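Lin2722 protein (Listeria innocua, PDB 3DS8) is of unknown function but adopts an alpha/beta-hydrolase fold and is possibly a serine hydrolase with an unidentified substrate. Local coordinates at residues G131-F134 against N135-P139; G189-P192 against T193-L197; F242-D245 against E246-Q250. One frame throughout, in Å; residues are numbered along the deposited sequence.

Contact 1. Residues G131-F134 against N135-P139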
# COMPACT_ATOMS: atom_id res chain seq x y z
N GLY A 131 5.51 5.96 -0.23
CA GLY A 131 6.26 6.62 0.85
C GLY A 131 6.08 5.97 2.21
O GLY A 131 6.00 6.65 3.24
N SER A 132 6.05 4.64 2.25
CA SER A 132 5.74 3.92 3.48
C SER A 132 7.04 3.69 4.24
O SER A 132 7.97 3.15 3.65
CB SER A 132 5.04 2.59 3.22
OG SER A 132 3.75 2.76 2.60
N PRO A 133 7.09 4.07 5.52
CA PRO A 133 8.37 3.93 6.23
C PRO A 133 8.56 2.51 6.80
O PRO A 133 8.42 2.26 8.02
CB PRO A 133 8.26 5.01 7.29
CG PRO A 133 6.80 5.08 7.59
CD PRO A 133 6.09 4.79 6.35
N PHE A 134 8.90 1.58 5.93
CA PHE A 134 9.15 0.20 6.33
C PHE A 134 10.19 0.03 7.43
O PHE A 134 10.04 -0.83 8.28
CB PHE A 134 9.50 -0.68 5.12
CG PHE A 134 8.38 -0.76 4.11
CD1 PHE A 134 7.31 -1.63 4.33
CD2 PHE A 134 8.44 -0.03 2.94
CE1 PHE A 134 6.27 -1.68 3.45
CE2 PHE A 134 7.38 -0.05 2.07
CZ PHE A 134 6.32 -0.95 2.32
N ASN A 135 11.21 0.88 7.44
CA ASN A 135 12.19 0.92 8.51
C ASN A 135 12.16 2.27 9.27
O ASN A 135 13.19 2.78 9.69
CB ASN A 135 13.58 0.67 7.93
CG ASN A 135 14.60 0.32 9.01
OD1 ASN A 135 14.29 -0.45 9.93
ND2 ASN A 135 15.83 0.81 8.86
N ASP A 136 10.95 2.79 9.48
CA ASP A 136 10.71 3.99 10.26
C ASP A 136 11.47 5.23 9.73
O ASP A 136 11.73 5.32 8.50
CB ASP A 136 10.90 3.72 11.78
CG ASP A 136 9.98 2.59 12.30
OD1 ASP A 136 8.87 2.42 11.78
OD2 ASP A 136 10.35 1.96 13.29
N LEU A 137 11.76 6.21 10.58
CA LEU A 137 12.16 7.52 10.10
C LEU A 137 13.61 7.93 10.36
O LEU A 137 14.03 8.98 9.93
CB LEU A 137 11.24 8.60 10.70
CG LEU A 137 9.74 8.35 10.59
CD1 LEU A 137 9.00 9.56 11.13
CD2 LEU A 137 9.32 8.11 9.11
N ASP A 138 14.34 7.17 11.14
CA ASP A 138 15.68 7.60 11.55
C ASP A 138 16.69 7.50 10.41
O ASP A 138 16.96 6.43 9.93
CB ASP A 138 16.14 6.76 12.74
CG ASP A 138 17.30 7.37 13.48
OD1 ASP A 138 18.15 8.08 12.88
OD2 ASP A 138 17.34 7.17 14.72
N PRO A 139 17.31 8.63 10.02
CA PRO A 139 18.30 8.52 8.93
C PRO A 139 19.47 7.64 9.29
O PRO A 139 20.04 7.01 8.41
CB PRO A 139 18.78 9.96 8.69
CG PRO A 139 18.07 10.80 9.67
CD PRO A 139 17.07 10.01 10.43
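A type I beta turn from Pro133 to Asp136, in the loop that leaves strand 123-130, carries this local contact. It is closed by the backbone bond from Asp136 N to Pro133 O, 3.0 Å long and fairly straight at hydrogen (154°). The donor stands 69° out of the carbonyl plane, so the bond does not use an in-plane lone pair of Pro133 O. Overlapping this turn at Pro133 and Phe134 is an inverse gamma turn centred on Pro133, with Phe134 N bonded to Ser132 O over 2.9 Å. The apolar touch lies on one flank of the turn: Leu137 CD2 meets CB of the Pro133 ring at 3.7 Å. Leu137 has CG beside its own backbone N (chi1 -50°), which leads that methyl back to the proline. The side chains of Phe134 and Asn135 leave the turn, and Asn135 is gripped at both ends, OD1 by Thr155 N and ND2 by Asn142 OD1 and Asn153 O. Phe134 touches Leu106 and Thr109 of helix 103-114 and also Met158 and Phe161 of helix 156-163, while Asp138 OD1 caps Asn140 N at the start of helix 139-142.

Contact 2. Residues G189-P192 against T193-L197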
# COMPACT_ATOMS: atom_id res chain seq x y z
N GLY A 189 11.27 14.14 2.97
CA GLY A 189 11.00 15.23 3.85
C GLY A 189 10.64 14.68 5.24
O GLY A 189 10.81 15.36 6.26
N ILE A 190 10.13 13.45 5.27
CA ILE A 190 9.70 12.79 6.51
C ILE A 190 10.35 11.41 6.63
O ILE A 190 10.92 11.07 7.69
CB ILE A 190 8.17 12.65 6.57
CG1 ILE A 190 7.52 14.04 6.69
CG2 ILE A 190 7.73 11.79 7.80
CD1 ILE A 190 7.69 14.66 8.07
N VAL A 191 10.28 10.66 5.54
CA VAL A 191 10.78 9.28 5.47
C VAL A 191 12.08 9.21 4.63
O VAL A 191 12.08 9.60 3.46
CB VAL A 191 9.70 8.35 4.84
CG1 VAL A 191 10.21 6.84 4.71
CG2 VAL A 191 8.34 8.43 5.60
N PRO A 192 13.14 8.59 5.18
CA PRO A 192 14.32 8.32 4.36
C PRO A 192 13.92 7.45 3.17
O PRO A 192 13.16 6.48 3.30
CB PRO A 192 15.28 7.59 5.33
CG PRO A 192 14.80 8.00 6.69
CD PRO A 192 13.33 8.15 6.56
N THR A 193 14.45 7.79 2.02
CA THR A 193 14.11 7.10 0.80
C THR A 193 14.33 5.61 0.92
O THR A 193 13.49 4.80 0.52
CB THR A 193 14.94 7.68 -0.38
OG1 THR A 193 14.76 9.10 -0.42
CG2 THR A 193 14.50 7.08 -1.67
N ILE A 194 15.43 5.24 1.59
CA ILE A 194 15.73 3.84 1.77
C ILE A 194 14.68 3.09 2.63
O ILE A 194 14.38 1.93 2.38
CB ILE A 194 17.14 3.66 2.33
CG1 ILE A 194 18.13 3.89 1.15
CG2 ILE A 194 17.35 2.28 3.02
CD1 ILE A 194 19.45 4.24 1.56
N SER A 195 14.14 3.76 3.64
CA SER A 195 13.08 3.19 4.50
C SER A 195 11.88 2.86 3.65
O SER A 195 11.28 1.80 3.80
CB SER A 195 12.68 4.16 5.59
OG SER A 195 11.66 3.58 6.40
N SER A 196 11.54 3.75 2.73
CA SER A 196 10.40 3.51 1.81
C SER A 196 10.62 2.46 0.71
O SER A 196 9.66 2.07 0.03
CB SER A 196 9.87 4.84 1.24
OG SER A 196 10.86 5.73 0.89
N LEU A 197 11.87 1.98 0.58
CA LEU A 197 12.23 0.90 -0.32
C LEU A 197 12.67 -0.36 0.38
O LEU A 197 13.07 -1.32 -0.28
CB LEU A 197 13.35 1.37 -1.22
CG LEU A 197 13.08 2.55 -2.16
CD1 LEU A 197 14.47 2.99 -2.74
CD2 LEU A 197 12.07 2.22 -3.24
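Val191 lays CG1 against the single turn of helix 193-196: the methyl is anti to the backbone N (chi1 179°) and lies 3.7 Å from Ser195 CB and 4.0 Å from Ser196 CB. Its backbone N and that of Ile190 both donate to OD1 of Asp188, the acid of a possible Ser-His-Asp triad, so two successive amides hold one oxygen of that carboxylate. Pro192 follows, with its ring flank at a looser distance, CD to Ser195 CB 4.2 Å. Its carbonyl supplies the helical bond, Ser196 N to Pro192 O, 3.2 Å long and close to head-on to the carbonyl. Ser196 OG turns back to donate to Thr193 O at 2.8 Å, tilted 32° from that carbonyl plane. Thr193 OG1 is bonded to Gly179 O of strand 173-180, whereas Ser195 OG finds its partners in the backbone of Asp136 and Asn135. Chemically, then, the buried hydroxyls of Thr193, Ser195 and Ser196 all have backbone partners, consistent with three hydroxyls being tolerated on a buried one-turn helix with few backbone bonds.

Contact 3. Residues F242-D245 against E246-Q250. With SO4 (sulfate ion), chain F.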
# COMPACT_ATOMS: atom_id res chain seq x y z
N PHE A 242 0.02 -3.86 -15.74
CA PHE A 242 1.03 -4.83 -15.36
C PHE A 242 0.41 -6.20 -15.11
O PHE A 242 -0.50 -6.35 -14.29
CB PHE A 242 1.78 -4.37 -14.11
CG PHE A 242 2.80 -5.39 -13.62
CD1 PHE A 242 3.91 -5.66 -14.36
CD2 PHE A 242 2.59 -6.08 -12.43
CE1 PHE A 242 4.85 -6.61 -13.93
CE2 PHE A 242 3.52 -7.05 -12.00
CZ PHE A 242 4.65 -7.29 -12.75
N LYS A 243 0.94 -7.21 -15.79
CA LYS A 243 0.46 -8.57 -15.59
C LYS A 243 1.68 -9.47 -15.72
O LYS A 243 2.52 -9.25 -16.58
CB LYS A 243 -0.58 -8.92 -16.66
CG LYS A 243 -1.93 -8.14 -16.60
CD LYS A 243 -3.00 -8.86 -15.70
CE LYS A 243 -4.26 -7.98 -15.34
NZ LYS A 243 -5.14 -8.55 -14.19
N THR A 244 1.78 -10.48 -14.87
CA THR A 244 2.89 -11.44 -14.98
C THR A 244 2.46 -12.78 -14.40
O THR A 244 1.67 -12.83 -13.46
CB THR A 244 4.22 -10.92 -14.26
OG1 THR A 244 5.34 -11.77 -14.62
CG2 THR A 244 4.04 -10.89 -12.74
N ASP A 245 2.93 -13.84 -15.01
CA ASP A 245 2.88 -15.15 -14.36
C ASP A 245 4.26 -15.55 -13.82
O ASP A 245 4.34 -16.36 -12.87
CB ASP A 245 2.37 -16.18 -15.35
CG ASP A 245 0.93 -15.92 -15.73
OD1 ASP A 245 0.13 -15.56 -14.82
OD2 ASP A 245 0.60 -16.08 -16.93
N GLU A 246 5.32 -14.98 -14.40
CA GLU A 246 6.68 -15.22 -13.92
C GLU A 246 7.03 -14.23 -12.83
O GLU A 246 6.47 -13.14 -12.74
CB GLU A 246 7.72 -15.15 -15.05
CG GLU A 246 7.91 -13.76 -15.66
CD GLU A 246 8.77 -13.73 -16.93
OE1 GLU A 246 9.52 -14.69 -17.21
OE2 GLU A 246 8.70 -12.67 -17.65
N THR A 247 8.01 -14.60 -12.02
CA THR A 247 8.53 -13.71 -11.02
C THR A 247 9.17 -12.50 -11.69
O THR A 247 9.83 -12.63 -12.74
CB THR A 247 9.56 -14.46 -10.16
OG1 THR A 247 8.87 -15.47 -9.40
CG2 THR A 247 10.27 -13.54 -9.24
N VAL A 248 8.94 -11.33 -11.11
CA VAL A 248 9.55 -10.08 -11.56
C VAL A 248 10.13 -9.37 -10.34
O VAL A 248 9.50 -9.28 -9.29
CB VAL A 248 8.50 -9.17 -12.27
CG1 VAL A 248 9.05 -7.72 -12.50
CG2 VAL A 248 8.03 -9.76 -13.52
N ILE A 249 11.36 -8.90 -10.46
CA ILE A 249 11.93 -8.05 -9.45
C ILE A 249 12.58 -6.88 -10.18
O ILE A 249 13.40 -7.08 -11.09
CB ILE A 249 13.04 -8.78 -8.60
CG1 ILE A 249 12.51 -10.01 -7.88
CG2 ILE A 249 13.73 -7.81 -7.56
CD1 ILE A 249 13.65 -10.86 -7.26
N GLN A 250 12.23 -5.65 -9.80
CA GLN A 250 12.85 -4.50 -10.43
C GLN A 250 13.23 -3.51 -9.36
O GLN A 250 12.37 -3.05 -8.59
CB GLN A 250 11.91 -3.89 -11.45
CG GLN A 250 12.54 -2.89 -12.40
CD GLN A 250 11.58 -2.53 -13.53
OE1 GLN A 250 10.32 -2.65 -13.38
NE2 GLN A 250 12.14 -2.13 -14.66
S SO4 F . -1.73 -10.17 -12.30
O1 SO4 F . -2.48 -11.30 -12.89
O2 SO4 F . -0.31 -10.36 -12.72
O3 SO4 F . -2.29 -8.88 -12.75
O4 SO4 F . -1.95 -10.14 -10.83
O HOH W 1 6.62 -10.82 -16.70
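Thr244 and Glu246 meet at the tight end of this contact, where Thr244 OG1 donates to Glu246 O over 2.6 Å, tilted 20° from the carbonyl plane. OG1 is anti to the backbone N of Thr244 (chi1 -169°), which aims it across the bend at the second residue onward. The same oxygen lies 3.5 Å from Val248 CG2, and that methyl also meets the Phe242 ring at its edge, near the ring plane, with a looser 4.3 Å to CZ. The Phe242 ring also meets those of Trp237 and Phe238 on helix 229-240.

The bend thus joins the end of that helix to strand 248-250, an outermost strand, within this chain, of the mixed alpha/beta-hydrolase sheet, whose Val248 is backbone-bonded to Lys208 and Tyr210.

The exposed side is held through one water and one sulfate rather than by direct side-chain contact. The water donates both to Thr244 OG1, at 2.6 Å, and to Glu246 OE2, at 2.9 Å, linking the exposed carboxylate to the bend through a single molecule. The sulfate, probably from the crystallisation liquor, accepts a straight bond from Thr244 N to its O2 (3.0 Å, 167°), and Lys126 NZ also bonds to the ion. Lys243, whose chain is bent at chi2, adds at most a weak and doubtful bond from NZ to sulfate O3 at 3.2 Å.

Overall arrangement
Contacts 1 and 2 are neighbours, their centres about 5 Å apart, although they follow different strands, 123-130 and 173-180. They are joined through one hydroxyl: Ser195 OG is 2.7 Å from Asp136 O and 2.9 Å from Asn135 N, both probable hydrogen bonds. The pair flanks the presumed catalytic site, a possible Ser102-His222-Asp188 triad with Ser102 on a nucleophile-elbow pattern: Pro133 and Val191 each touch triad residues, and a second sulfate, probably from the crystallisation liquor, lies about 4 Å from the side chain of Pro133. Contact 3 stands apart at the sheet edge, its centre about 26 Å from that of contact 1 and 24 Å from that of contact 2.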